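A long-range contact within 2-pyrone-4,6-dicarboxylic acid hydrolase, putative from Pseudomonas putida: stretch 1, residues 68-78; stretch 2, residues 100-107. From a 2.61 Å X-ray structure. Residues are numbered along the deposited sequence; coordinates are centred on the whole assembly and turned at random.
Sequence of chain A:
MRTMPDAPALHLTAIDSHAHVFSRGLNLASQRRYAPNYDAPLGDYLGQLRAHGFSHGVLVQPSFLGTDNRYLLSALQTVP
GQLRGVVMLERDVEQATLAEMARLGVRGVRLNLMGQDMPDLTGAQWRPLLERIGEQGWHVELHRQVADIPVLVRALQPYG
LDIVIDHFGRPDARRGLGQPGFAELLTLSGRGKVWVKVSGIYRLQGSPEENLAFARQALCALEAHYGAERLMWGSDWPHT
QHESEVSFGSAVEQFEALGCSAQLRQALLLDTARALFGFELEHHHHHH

Stretch 1, residues 68-78: DNRYLLSALQT
Stretch 2 (100-107) EMARLGVR

Two segments of one chain, at least 27 residues apart wherever they touch, pack with no hydrogen bond between them, side chain against side chain and, at L76, against backbone. Residues 70-78 form a helix; stretch 2 begins inside another, and G105 is the first residue to leave helical phi/psi, with phi 126° and psi -2°. The register is set by L76 and G105, whose CA atoms lie 6.6 Å apart.

D68 lies outside the contact, just before the helix, and pairs with its first residue: OD2 forms a salt bridge with R70 NH2 at 2.7 Å, and OD1 accepts from R70 NE, also at 2.7 Å. N69, in the N-cap position, makes no capping bond with its side chain. Its CA-to-CB bond points toward stretch 2; chi1 is m (-54°) and chi2 -70°. Its ND2 lies 4.0 Å from CE of M101, a selenomethionine with rotamer m, t, t; the amide's polar atoms are hydrogen-bonded elsewhere in the structure.

One turn on, L73 N bonds to N69 O at 2.9 Å. The L73 CA-to-CB bond runs sideways, yet with chi1 -95° and chi2 47° the branched end reaches across: CG is 3.5 Å from L104 CD1 and CD2 is 4.5 Å from M101 CE. Leucine suits this place, offering a compact apolar end to two apolar partners. L104, rotamer m, t, points toward the helix and gives up more surface than any other residue here.

L76 points toward stretch 2, with chi1 -115° and chi2 34°, both between wells. Its CG lies 3.7 Å from L104 O, and its CD2 4.0 Å from both G105 C and V106 N. Glycine fits at 105 because a CB would jam against the preceding carbonyl and come within 3.4 Å of L76 CG. Finally, Q77 (m, t, chi3 -28°) starts sideways but ends nearer, NE2 3.1 Å from L104 CD2; the exposed site suits a polar amide.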

# COMPACT_ATOMS: atom_id res chain seq x y z
N ASP A 68 17.01 3.31 0.73
CA ASP A 68 17.69 2.14 1.26
C ASP A 68 16.67 1.03 1.48
O ASP A 68 15.96 1.02 2.49
CB ASP A 68 18.39 2.48 2.57
CG ASP A 68 19.30 1.37 3.05
OD1 ASP A 68 19.59 0.47 2.22
OD2 ASP A 68 19.73 1.39 4.23
N ASN A 69 16.58 0.10 0.53
CA ASN A 69 15.64 -1.01 0.63
C ASN A 69 16.33 -2.30 1.08
O ASN A 69 15.83 -3.39 0.81
CB ASN A 69 15.00 -1.29 -0.73
CG ASN A 69 14.35 -0.06 -1.34
OD1 ASN A 69 13.32 0.43 -0.86
ND2 ASN A 69 14.94 0.42 -2.43
N ARG A 70 17.46 -2.17 1.76
CA ARG A 70 18.23 -3.33 2.23
C ARG A 70 17.50 -4.25 3.23
O ARG A 70 17.60 -5.48 3.13
CB ARG A 70 19.55 -2.87 2.87
CG ARG A 70 20.60 -2.34 1.90
CD ARG A 70 21.86 -1.91 2.67
NE ARG A 70 21.58 -0.80 3.58
CZ ARG A 70 22.43 -0.35 4.50
NH1 ARG A 70 23.62 -0.92 4.64
NH2 ARG A 70 22.08 0.67 5.29
N TYR A 71 16.78 -3.66 4.19
CA TYR A 71 16.08 -4.48 5.16
C TYR A 71 14.92 -5.19 4.48
O TYR A 71 14.72 -6.39 4.68
CB TYR A 71 15.58 -3.61 6.32
CG TYR A 71 15.23 -4.42 7.56
CD1 TYR A 71 16.22 -5.00 8.34
CD2 TYR A 71 13.91 -4.63 7.92
CE1 TYR A 71 15.90 -5.77 9.44
CE2 TYR A 71 13.57 -5.40 9.02
CZ TYR A 71 14.56 -5.97 9.78
OH TYR A 71 14.22 -6.75 10.86
N LEU A 72 14.15 -4.46 3.68
CA LEU A 72 13.03 -5.05 2.98
C LEU A 72 13.54 -6.20 2.10
O LEU A 72 13.01 -7.31 2.14
CB LEU A 72 12.34 -4.00 2.13
CG LEU A 72 11.16 -4.42 1.24
CD1 LEU A 72 10.31 -3.22 0.88
CD2 LEU A 72 11.70 -5.09 -0.01
N LEU A 73 14.59 -5.93 1.32
CA LEU A 73 15.17 -6.96 0.45
C LEU A 73 15.66 -8.18 1.23
O LEU A 73 15.47 -9.31 0.78
CB LEU A 73 16.31 -6.36 -0.37
CG LEU A 73 15.96 -5.87 -1.78
CD1 LEU A 73 14.70 -5.04 -1.79
CD2 LEU A 73 17.13 -5.10 -2.31
N SER A 74 16.28 -7.95 2.38
CA SER A 74 16.82 -8.99 3.25
C SER A 74 15.69 -9.85 3.89
O SER A 74 15.86 -11.04 4.16
CB SER A 74 17.65 -8.34 4.36
OG SER A 74 18.56 -9.25 4.96
N ALA A 75 14.54 -9.23 4.10
CA ALA A 75 13.41 -9.94 4.70
C ALA A 75 12.64 -10.74 3.65
O ALA A 75 11.96 -11.71 3.99
CB ALA A 75 12.48 -8.94 5.40
N LEU A 76 12.73 -10.31 2.40
CA LEU A 76 12.05 -11.00 1.31
C LEU A 76 12.70 -12.36 1.09
O LEU A 76 12.02 -13.38 0.93
CB LEU A 76 12.12 -10.16 0.03
CG LEU A 76 10.82 -9.61 -0.54
CD1 LEU A 76 9.88 -9.26 0.58
CD2 LEU A 76 11.11 -8.40 -1.40
N GLN A 77 14.03 -12.39 1.11
CA GLN A 77 14.77 -13.62 0.91
C GLN A 77 14.65 -14.54 2.14
O GLN A 77 14.72 -15.77 2.01
CB GLN A 77 16.25 -13.30 0.65
CG GLN A 77 16.49 -12.15 -0.28
CD GLN A 77 17.94 -11.70 -0.29
OE1 GLN A 77 18.66 -11.86 0.70
NE2 GLN A 77 18.37 -11.11 -1.41
N THR A 78 14.49 -13.93 3.32
CA THR A 78 14.37 -14.66 4.58
C THR A 78 13.17 -15.61 4.54
O THR A 78 13.24 -16.74 5.01
CB THR A 78 14.24 -13.66 5.75
OG1 THR A 78 15.53 -13.10 6.01
CG2 THR A 78 13.74 -14.34 7.00
N GLU A 100 16.77 -7.49 -10.78
CA GLU A 100 17.28 -8.21 -9.61
C GLU A 100 16.36 -8.05 -8.40
O GLU A 100 16.36 -8.91 -7.52
CB GLU A 100 18.69 -7.75 -9.26
CG GLU A 100 19.33 -8.51 -8.11
CD GLU A 100 20.85 -8.57 -8.20
OE1 GLU A 100 21.46 -7.49 -8.42
OE2 GLU A 100 21.43 -9.68 -8.05
N MSE A 101 15.58 -6.98 -8.37
CA MSE A 101 14.67 -6.78 -7.26
C MSE A 101 13.42 -7.62 -7.50
O MSE A 101 12.94 -8.30 -6.58
CB MSE A 101 14.29 -5.31 -7.13
CG MSE A 101 15.36 -4.44 -6.48
SE MSE A 101 14.84 -2.56 -6.39
CE MSE A 101 16.34 -1.91 -5.34
N ALA A 102 12.91 -7.58 -8.73
CA ALA A 102 11.71 -8.35 -9.07
C ALA A 102 12.04 -9.81 -8.87
O ALA A 102 11.18 -10.63 -8.55
CB ALA A 102 11.31 -8.10 -10.51
N ARG A 103 13.30 -10.13 -9.05
CA ARG A 103 13.70 -11.50 -8.87
C ARG A 103 13.65 -11.81 -7.38
O ARG A 103 13.50 -12.96 -6.98
CB ARG A 103 15.11 -11.69 -9.43
CG ARG A 103 15.53 -13.14 -9.63
CD ARG A 103 16.92 -13.20 -10.25
NE ARG A 103 17.01 -12.42 -11.49
CZ ARG A 103 17.96 -11.54 -11.75
NH1 ARG A 103 17.96 -10.89 -12.90
NH2 ARG A 103 18.92 -11.30 -10.86
N LEU A 104 13.74 -10.77 -6.56
CA LEU A 104 13.70 -10.95 -5.10
C LEU A 104 12.29 -10.96 -4.58
O LEU A 104 12.04 -11.44 -3.47
CB LEU A 104 14.48 -9.84 -4.39
CG LEU A 104 15.99 -9.81 -4.55
CD1 LEU A 104 16.56 -8.58 -3.84
CD2 LEU A 104 16.59 -11.10 -3.96
N GLY A 105 11.37 -10.42 -5.36
CA GLY A 105 9.99 -10.40 -4.92
C GLY A 105 9.30 -9.04 -4.91
O GLY A 105 8.11 -8.97 -4.59
N VAL A 106 10.01 -7.97 -5.24
CA VAL A 106 9.34 -6.67 -5.25
C VAL A 106 8.59 -6.48 -6.56
O VAL A 106 9.12 -6.71 -7.66
CB VAL A 106 10.32 -5.50 -4.97
CG1 VAL A 106 11.70 -5.92 -5.28
CG2 VAL A 106 9.92 -4.26 -5.77
N ARG A 107 7.32 -6.09 -6.43
CA ARG A 107 6.46 -5.92 -7.58
C ARG A 107 5.92 -4.51 -7.83
O ARG A 107 5.00 -4.32 -8.63
CB ARG A 107 5.28 -6.89 -7.47
CG ARG A 107 5.31 -8.06 -8.45
CD ARG A 107 6.50 -8.96 -8.24
NE ARG A 107 6.11 -10.34 -8.46
CZ ARG A 107 6.92 -11.37 -8.28
NH1 ARG A 107 6.48 -12.60 -8.49
NH2 ARG A 107 8.18 -11.16 -7.90